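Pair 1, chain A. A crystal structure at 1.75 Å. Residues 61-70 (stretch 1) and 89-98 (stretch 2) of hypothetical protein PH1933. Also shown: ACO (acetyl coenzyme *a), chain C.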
# COMPACT_ATOMS: atom_id res chain seq x y z
N LYS A 61 2.09 -9.65 10.21
CA LYS A 61 2.59 -10.91 10.73
C LYS A 61 3.66 -11.54 9.87
O LYS A 61 3.63 -11.45 8.64
CB LYS A 61 1.43 -11.89 10.92
CG LYS A 61 0.40 -11.44 11.94
CD LYS A 61 -0.77 -12.40 12.03
CE LYS A 61 -0.34 -13.79 12.49
NZ LYS A 61 -1.49 -14.73 12.54
N VAL A 62 4.62 -12.17 10.53
CA VAL A 62 5.70 -12.88 9.88
C VAL A 62 5.64 -14.23 10.56
O VAL A 62 6.19 -14.41 11.64
CB VAL A 62 7.06 -12.22 10.14
CG1 VAL A 62 8.16 -13.02 9.45
CG2 VAL A 62 7.05 -10.79 9.64
N GLY A 63 4.94 -15.17 9.93
CA GLY A 63 4.78 -16.48 10.52
C GLY A 63 3.54 -16.45 11.39
O GLY A 63 2.49 -15.95 10.97
N ASP A 64 3.64 -16.96 12.61
CA ASP A 64 2.50 -16.98 13.53
C ASP A 64 2.57 -15.85 14.55
O ASP A 64 1.71 -15.75 15.42
CB ASP A 64 2.45 -18.32 14.26
CG ASP A 64 2.31 -19.50 13.31
OD1 ASP A 64 1.25 -19.62 12.66
OD2 ASP A 64 3.26 -20.31 13.22
N LYS A 65 3.58 -15.00 14.43
CA LYS A 65 3.74 -13.89 15.38
C LYS A 65 3.42 -12.53 14.79
O LYS A 65 3.72 -12.25 13.63
CB LYS A 65 5.17 -13.86 15.93
CG LYS A 65 6.24 -13.49 14.91
CD LYS A 65 7.63 -13.41 15.54
CE LYS A 65 8.00 -11.98 15.95
NZ LYS A 65 8.61 -11.91 17.31
N ILE A 66 2.79 -11.70 15.61
CA ILE A 66 2.45 -10.34 15.22
C ILE A 66 3.72 -9.53 15.43
O ILE A 66 4.33 -9.62 16.50
CB ILE A 66 1.33 -9.78 16.11
CG1 ILE A 66 0.03 -10.55 15.86
CG2 ILE A 66 1.15 -8.29 15.84
CD1 ILE A 66 -1.12 -10.11 16.75
N VAL A 67 4.13 -8.76 14.43
CA VAL A 67 5.35 -7.97 14.56
C VAL A 67 5.06 -6.48 14.49
O VAL A 67 5.97 -5.66 14.63
CB VAL A 67 6.37 -8.33 13.46
CG1 VAL A 67 6.68 -9.81 13.51
CG2 VAL A 67 5.84 -7.93 12.10
N GLY A 68 3.80 -6.13 14.28
CA GLY A 68 3.43 -4.73 14.20
C GLY A 68 1.93 -4.59 14.03
O GLY A 68 1.25 -5.55 13.67
N PHE A 69 1.40 -3.40 14.29
CA PHE A 69 -0.03 -3.18 14.12
C PHE A 69 -0.37 -1.72 14.00
O PHE A 69 0.42 -0.84 14.34
CB PHE A 69 -0.82 -3.86 15.26
CG PHE A 69 -0.66 -3.20 16.61
CD1 PHE A 69 -1.56 -2.24 17.05
CD2 PHE A 69 0.36 -3.60 17.48
CE1 PHE A 69 -1.46 -1.67 18.33
CE2 PHE A 69 0.48 -3.05 18.76
CZ PHE A 69 -0.43 -2.08 19.18
N ILE A 70 -1.56 -1.45 13.47
CA ILE A 70 -2.03 -0.09 13.31
C ILE A 70 -3.52 -0.12 13.60
O ILE A 70 -4.21 -1.08 13.24
CB ILE A 70 -1.72 0.45 11.88
CG1 ILE A 70 -2.07 1.93 11.79
CG2 ILE A 70 -2.46 -0.37 10.82
CD1 ILE A 70 -1.51 2.62 10.54
N HIS A 89 -5.19 5.64 15.75
CA HIS A 89 -5.03 5.70 17.20
C HIS A 89 -3.70 5.17 17.70
O HIS A 89 -3.19 5.61 18.72
CB HIS A 89 -6.15 4.93 17.90
CG HIS A 89 -7.50 5.56 17.77
ND1 HIS A 89 -7.74 6.88 18.11
CD2 HIS A 89 -8.68 5.06 17.35
CE1 HIS A 89 -9.02 7.15 17.92
NE2 HIS A 89 -9.61 6.06 17.46
N GLU A 90 -3.15 4.19 16.98
CA GLU A 90 -1.88 3.60 17.36
C GLU A 90 -1.21 3.03 16.12
O GLU A 90 -1.88 2.66 15.16
CB GLU A 90 -2.09 2.51 18.41
CG GLU A 90 -0.79 2.05 19.03
CD GLU A 90 0.07 3.22 19.47
OE1 GLU A 90 -0.26 3.85 20.49
OE2 GLU A 90 1.06 3.53 18.77
N PHE A 91 0.11 2.94 16.16
CA PHE A 91 0.88 2.46 15.01
C PHE A 91 2.26 2.12 15.54
O PHE A 91 3.02 3.01 15.92
CB PHE A 91 0.93 3.59 13.98
CG PHE A 91 1.73 3.28 12.75
CD1 PHE A 91 1.87 1.98 12.28
CD2 PHE A 91 2.30 4.32 12.02
CE1 PHE A 91 2.55 1.72 11.10
CE2 PHE A 91 2.98 4.07 10.83
CZ PHE A 91 3.11 2.77 10.37
N VAL A 92 2.60 0.83 15.56
CA VAL A 92 3.90 0.45 16.09
C VAL A 92 4.39 -0.88 15.54
O VAL A 92 3.61 -1.80 15.28
CB VAL A 92 3.84 0.39 17.64
CG1 VAL A 92 2.77 -0.60 18.09
CG2 VAL A 92 5.20 -0.00 18.21
N VAL A 93 5.70 -0.98 15.37
CA VAL A 93 6.32 -2.18 14.87
C VAL A 93 7.43 -2.61 15.83
O VAL A 93 8.15 -1.77 16.35
CB VAL A 93 6.93 -1.94 13.47
CG1 VAL A 93 7.74 -3.15 13.03
CG2 VAL A 93 5.82 -1.65 12.47
N ASP A 94 7.53 -3.92 16.07
CA ASP A 94 8.56 -4.46 16.95
C ASP A 94 9.90 -3.86 16.56
O ASP A 94 10.24 -3.79 15.38
CB ASP A 94 8.61 -5.98 16.81
CG ASP A 94 9.66 -6.62 17.69
OD1 ASP A 94 10.86 -6.35 17.49
OD2 ASP A 94 9.27 -7.38 18.60
N LYS A 95 10.66 -3.41 17.55
CA LYS A 95 11.96 -2.79 17.30
C LYS A 95 12.85 -3.62 16.37
O LYS A 95 13.49 -3.09 15.47
CB LYS A 95 12.68 -2.54 18.63
CG LYS A 95 14.05 -1.88 18.50
CD LYS A 95 13.98 -0.54 17.76
CE LYS A 95 13.10 0.48 18.48
NZ LYS A 95 13.60 0.81 19.85
N LYS A 96 12.87 -4.93 16.60
CA LYS A 96 13.69 -5.83 15.80
C LYS A 96 13.23 -5.93 14.35
O LYS A 96 14.00 -6.33 13.47
CB LYS A 96 13.69 -7.23 16.42
CG LYS A 96 14.24 -7.27 17.84
CD LYS A 96 14.26 -8.69 18.37
CE LYS A 96 14.86 -8.75 19.77
NZ LYS A 96 14.99 -10.15 20.26
N PHE A 97 11.98 -5.55 14.10
CA PHE A 97 11.43 -5.62 12.75
C PHE A 97 11.28 -4.27 12.06
O PHE A 97 10.75 -4.20 10.95
CB PHE A 97 10.08 -6.34 12.78
CG PHE A 97 10.19 -7.81 13.05
CD1 PHE A 97 10.27 -8.71 11.99
CD2 PHE A 97 10.25 -8.29 14.35
CE1 PHE A 97 10.41 -10.07 12.23
CE2 PHE A 97 10.39 -9.65 14.60
CZ PHE A 97 10.47 -10.55 13.54
N GLN A 98 11.73 -3.21 12.72
CA GLN A 98 11.63 -1.87 12.15
C GLN A 98 12.65 -1.66 11.03
O GLN A 98 13.63 -2.39 10.92
CB GLN A 98 11.84 -0.82 13.24
CG GLN A 98 10.63 -0.62 14.15
CD GLN A 98 10.91 0.31 15.31
OE1 GLN A 98 11.86 1.09 15.27
NE2 GLN A 98 10.09 0.23 16.35
N1A ACO C . 14.06 8.31 10.86
C2A ACO C . 13.81 8.77 9.63
N3A ACO C . 12.85 8.32 8.78
C4A ACO C . 12.09 7.27 9.32
C5A ACO C . 12.29 6.73 10.57
C6A ACO C . 13.35 7.30 11.38
N6A ACO C . 13.64 6.83 12.60
N7A ACO C . 11.39 5.70 10.80
C8A ACO C . 10.67 5.64 9.71
N9A ACO C . 11.04 6.58 8.75
C1B ACO C . 10.48 6.81 7.43
C2B ACO C . 11.43 6.47 6.26
O2B ACO C . 11.05 7.30 5.15
C3B ACO C . 11.20 4.94 6.09
O3B ACO C . 11.51 4.63 4.72
P3B ACO C . 12.94 4.15 4.15
O7A ACO C . 13.85 5.31 4.45
O8A ACO C . 12.73 3.96 2.73
O9A ACO C . 13.30 2.92 4.88
C4B ACO C . 9.72 4.80 6.35
O4B ACO C . 9.39 5.98 7.13
C5B ACO C . 9.32 3.65 7.25
O5B ACO C . 9.95 2.42 6.92
P1A ACO C . 9.45 1.10 7.65
O1A ACO C . 10.56 0.15 7.66
O2A ACO C . 8.16 0.65 6.99
O3A ACO C . 9.31 1.66 9.19
P2A ACO C . 8.84 0.87 10.44
O4A ACO C . 9.96 1.02 11.39
O5A ACO C . 8.48 -0.50 9.99
O6A ACO C . 7.57 1.59 10.96
CBP ACO C . 7.00 3.11 12.86
CCP ACO C . 7.53 3.00 11.45
CDP ACO C . 6.91 4.63 13.19
CEP ACO C . 5.62 2.43 12.96
CAP ACO C . 8.02 2.37 13.81
OAP ACO C . 9.28 3.02 13.75
C9P ACO C . 7.63 2.32 15.31
O9P ACO C . 6.99 1.38 15.78
N8P ACO C . 8.01 3.39 16.08
C7P ACO C . 7.72 3.52 17.53
C6P ACO C . 6.24 3.82 17.85
C5P ACO C . 5.77 5.11 17.22
O5P ACO C . 6.45 6.16 17.31
N4P ACO C . 4.60 5.13 16.59
C3P ACO C . 3.82 6.15 15.89
C2P ACO C . 3.09 6.91 17.00
S1P ACO C . 2.02 8.21 16.16
C ACO C . 0.67 7.48 16.16
O ACO C . 0.37 6.29 16.62
CH3 ACO C . -0.79 7.98 15.58
O HOH W 1 10.85 -9.98 18.50

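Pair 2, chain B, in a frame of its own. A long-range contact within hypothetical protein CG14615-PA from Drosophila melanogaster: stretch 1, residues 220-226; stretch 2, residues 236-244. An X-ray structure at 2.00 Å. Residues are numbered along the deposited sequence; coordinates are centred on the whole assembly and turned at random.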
# COMPACT_ATOMS: atom_id res chain seq x y z
N GLY B 220 -3.94 30.14 2.60
CA GLY B 220 -3.03 29.18 2.01
C GLY B 220 -2.99 27.90 2.83
O GLY B 220 -2.18 27.00 2.57
N GLU B 221 -3.87 27.82 3.82
CA GLU B 221 -3.98 26.67 4.72
C GLU B 221 -4.37 25.37 4.02
O GLU B 221 -5.43 25.30 3.39
CB GLU B 221 -5.00 26.99 5.81
CG GLU B 221 -5.44 25.80 6.65
CD GLU B 221 -6.61 26.14 7.54
OE1 GLU B 221 -7.43 26.98 7.15
OE2 GLU B 221 -6.72 25.54 8.63
N LEU B 222 -3.54 24.34 4.15
CA LEU B 222 -3.82 23.03 3.55
C LEU B 222 -5.12 22.52 4.16
O LEU B 222 -5.22 22.38 5.38
CB LEU B 222 -2.68 22.06 3.86
CG LEU B 222 -2.81 20.62 3.35
CD1 LEU B 222 -2.80 20.59 1.82
CD2 LEU B 222 -1.66 19.80 3.92
N ILE B 223 -6.10 22.20 3.33
CA ILE B 223 -7.39 21.78 3.87
C ILE B 223 -7.87 20.39 3.45
O ILE B 223 -8.81 19.85 4.03
CB ILE B 223 -8.47 22.85 3.51
CG1 ILE B 223 -9.47 22.97 4.65
CG2 ILE B 223 -9.15 22.51 2.18
CD1 ILE B 223 -8.89 23.60 5.90
N ALA B 224 -7.21 19.82 2.45
CA ALA B 224 -7.55 18.49 1.94
C ALA B 224 -6.36 17.97 1.12
O ALA B 224 -5.64 18.75 0.51
CB ALA B 224 -8.80 18.57 1.06
N TRP B 225 -6.17 16.65 1.11
CA TRP B 225 -5.04 16.08 0.38
C TRP B 225 -5.25 14.63 -0.04
O TRP B 225 -6.14 13.94 0.47
CB TRP B 225 -3.78 16.21 1.24
CG TRP B 225 -3.99 15.66 2.62
CD1 TRP B 225 -3.94 14.35 3.00
CD2 TRP B 225 -4.42 16.39 3.78
NE1 TRP B 225 -4.32 14.22 4.32
CE2 TRP B 225 -4.62 15.46 4.82
CE3 TRP B 225 -4.65 17.75 4.03
CZ2 TRP B 225 -5.05 15.84 6.10
CZ3 TRP B 225 -5.08 18.13 5.30
CH2 TRP B 225 -5.28 17.18 6.32
N ILE B 226 -4.42 14.17 -0.97
CA ILE B 226 -4.49 12.81 -1.47
C ILE B 226 -3.06 12.41 -1.87
O ILE B 226 -2.29 13.24 -2.37
CB ILE B 226 -5.48 12.73 -2.68
CG1 ILE B 226 -5.97 11.29 -2.88
CG2 ILE B 226 -4.81 13.25 -3.94
CD1 ILE B 226 -5.00 10.43 -3.62
N MSE B 236 -4.58 7.59 1.50
CA MSE B 236 -4.62 8.64 2.51
C MSE B 236 -5.42 9.88 2.15
O MSE B 236 -5.03 11.00 2.48
CB MSE B 236 -3.19 9.05 2.86
CG MSE B 236 -2.40 7.94 3.51
SE MSE B 236 -0.54 8.04 3.05
CE MSE B 236 -0.65 7.04 1.38
N LEU B 237 -6.55 9.68 1.47
CA LEU B 237 -7.39 10.81 1.09
C LEU B 237 -8.03 11.38 2.34
O LEU B 237 -8.42 10.65 3.23
CB LEU B 237 -8.51 10.36 0.14
CG LEU B 237 -9.58 11.42 -0.19
CD1 LEU B 237 -8.92 12.57 -0.94
CD2 LEU B 237 -10.70 10.80 -1.04
N GLN B 238 -8.11 12.70 2.42
CA GLN B 238 -8.78 13.31 3.55
C GLN B 238 -9.08 14.78 3.34
O GLN B 238 -8.32 15.50 2.70
CB GLN B 238 -7.97 13.12 4.84
CG GLN B 238 -8.76 13.54 6.07
CD GLN B 238 -8.14 13.07 7.37
OE1 GLN B 238 -8.74 13.22 8.43
NE2 GLN B 238 -6.93 12.50 7.29
N VAL B 239 -10.22 15.19 3.88
CA VAL B 239 -10.67 16.57 3.82
C VAL B 239 -10.98 17.02 5.24
O VAL B 239 -11.76 16.36 5.95
CB VAL B 239 -11.94 16.72 2.95
CG1 VAL B 239 -12.46 18.15 3.02
CG2 VAL B 239 -11.65 16.34 1.50
N LEU B 240 -10.36 18.12 5.67
CA LEU B 240 -10.59 18.67 7.00
C LEU B 240 -12.08 19.01 7.11
O LEU B 240 -12.70 19.48 6.16
CB LEU B 240 -9.75 19.93 7.20
CG LEU B 240 -8.39 19.91 7.94
CD1 LEU B 240 -7.85 18.51 8.11
CD2 LEU B 240 -7.43 20.78 7.15
N PRO B 241 -12.67 18.77 8.29
CA PRO B 241 -14.09 19.05 8.52
C PRO B 241 -14.57 20.41 8.02
O PRO B 241 -15.63 20.50 7.40
CB PRO B 241 -14.22 18.91 10.03
CG PRO B 241 -13.25 17.78 10.32
CD PRO B 241 -12.04 18.20 9.50
N LYS B 242 -13.80 21.46 8.27
CA LYS B 242 -14.18 22.80 7.85
C LYS B 242 -14.27 22.99 6.34
O LYS B 242 -14.62 24.08 5.87
CB LYS B 242 -13.22 23.83 8.44
CG LYS B 242 -11.73 23.52 8.27
CD LYS B 242 -10.88 24.67 8.79
CE LYS B 242 -9.48 24.22 9.18
NZ LYS B 242 -9.46 23.35 10.40
N ALA B 243 -13.96 21.95 5.57
CA ALA B 243 -14.03 22.03 4.12
C ALA B 243 -14.85 20.89 3.52
O ALA B 243 -14.85 20.68 2.31
CB ALA B 243 -12.61 22.03 3.52
N GLU B 244 -15.56 20.15 4.38
CA GLU B 244 -16.38 19.04 3.92
C GLU B 244 -17.56 19.49 3.07
O GLU B 244 -17.97 20.64 3.12
CB GLU B 244 -16.90 18.24 5.11
CG GLU B 244 -15.86 17.40 5.79
CD GLU B 244 -16.43 16.62 6.95
OE1 GLU B 244 -15.70 15.78 7.51
OE2 GLU B 244 -17.60 16.86 7.31

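In both pairs two antiparallel strands lie side by side, and the second runs out into a short 3-10 turn, from which side chains reach back to the first stretch. The strand axes approach to 4.8 Å in each, with N-to-C directions 156° apart in pair 1 and 154° in pair 2, and 14 central residues superpose with an RMSD of 0.5 Å. The same three backbone hydrogen bonds fix the register. F69(A) and V92(A) exchange two, F69(A) N to V92(A) O at 2.9 Å and V92(A) N to F69(A) O at 3.0 Å; the matching W225(B) and Q238(B) do likewise, W225(B) N to Q238(B) O at 2.9 Å and Q238(B) N to W225(B) O at 3.0 Å. The third ties the residue after the second strand to the first strand: D94(A) N to V67(A) O, 2.7 Å, and L240(B) N to I223(B) O, 2.8 Å. Each turn is closed internally, by F97(A) N to D94(A) O (2.8 Å) and A243(B) N to L240(B) O (2.8 Å).

Side chains fill this frame differently. At the turn, pair 1 spends one large ring: F97(A) lays a face over V67(A), whose CG1 sits 3.7 Å from the F97(A) ring centroid, almost on the ring normal. Its counterpart A243(B) is small, and the longer I223(B) reaches it, I223(B) CG1 to A243(B) CB at 3.5 Å, while I223(B) CD1 also meets L240(B) CD2 at 3.4 Å. L240(B) replaces D94(A), whose carboxylate instead accepts from the turn, K96(A) N to D94(A) OD1 at 2.6 Å, and reaches K65(A) through a water. At the position of K65(A), E221(B) forms a long salt bridge, E221(B) OE2 to K242(B) NZ at 3.9 Å.

The aromatic F69(A) matches W225(B), both with chi1 p. The F69(A) ring takes V92(A) CG1 over one face, 3.4 Å from F69(A) CE2; the larger indole extends to L240(B), W225(B) CH2 to L240(B) CD1 at 3.4 Å, but its buried NE1 finds no partner.

Where G68(A) faces V93(A), an ideal CB would stand 3.0 Å from V93(A) CG2, a clash; in pair 2, A224(B) CB packs 3.6 Å from V239(B) CG2. Further along, I70(A) CD1 and acetyl coenzyme A cover opposite faces of the F91(A) ring, whereas I226(B) CG1 meets the aliphatic L237(B) CD1 at 3.8 Å. The ligand also hydrogen-bonds to the second strand of pair 1, V93(A) N to ACO O9P and ACO N4P to F91(A) O, both 2.7 Å.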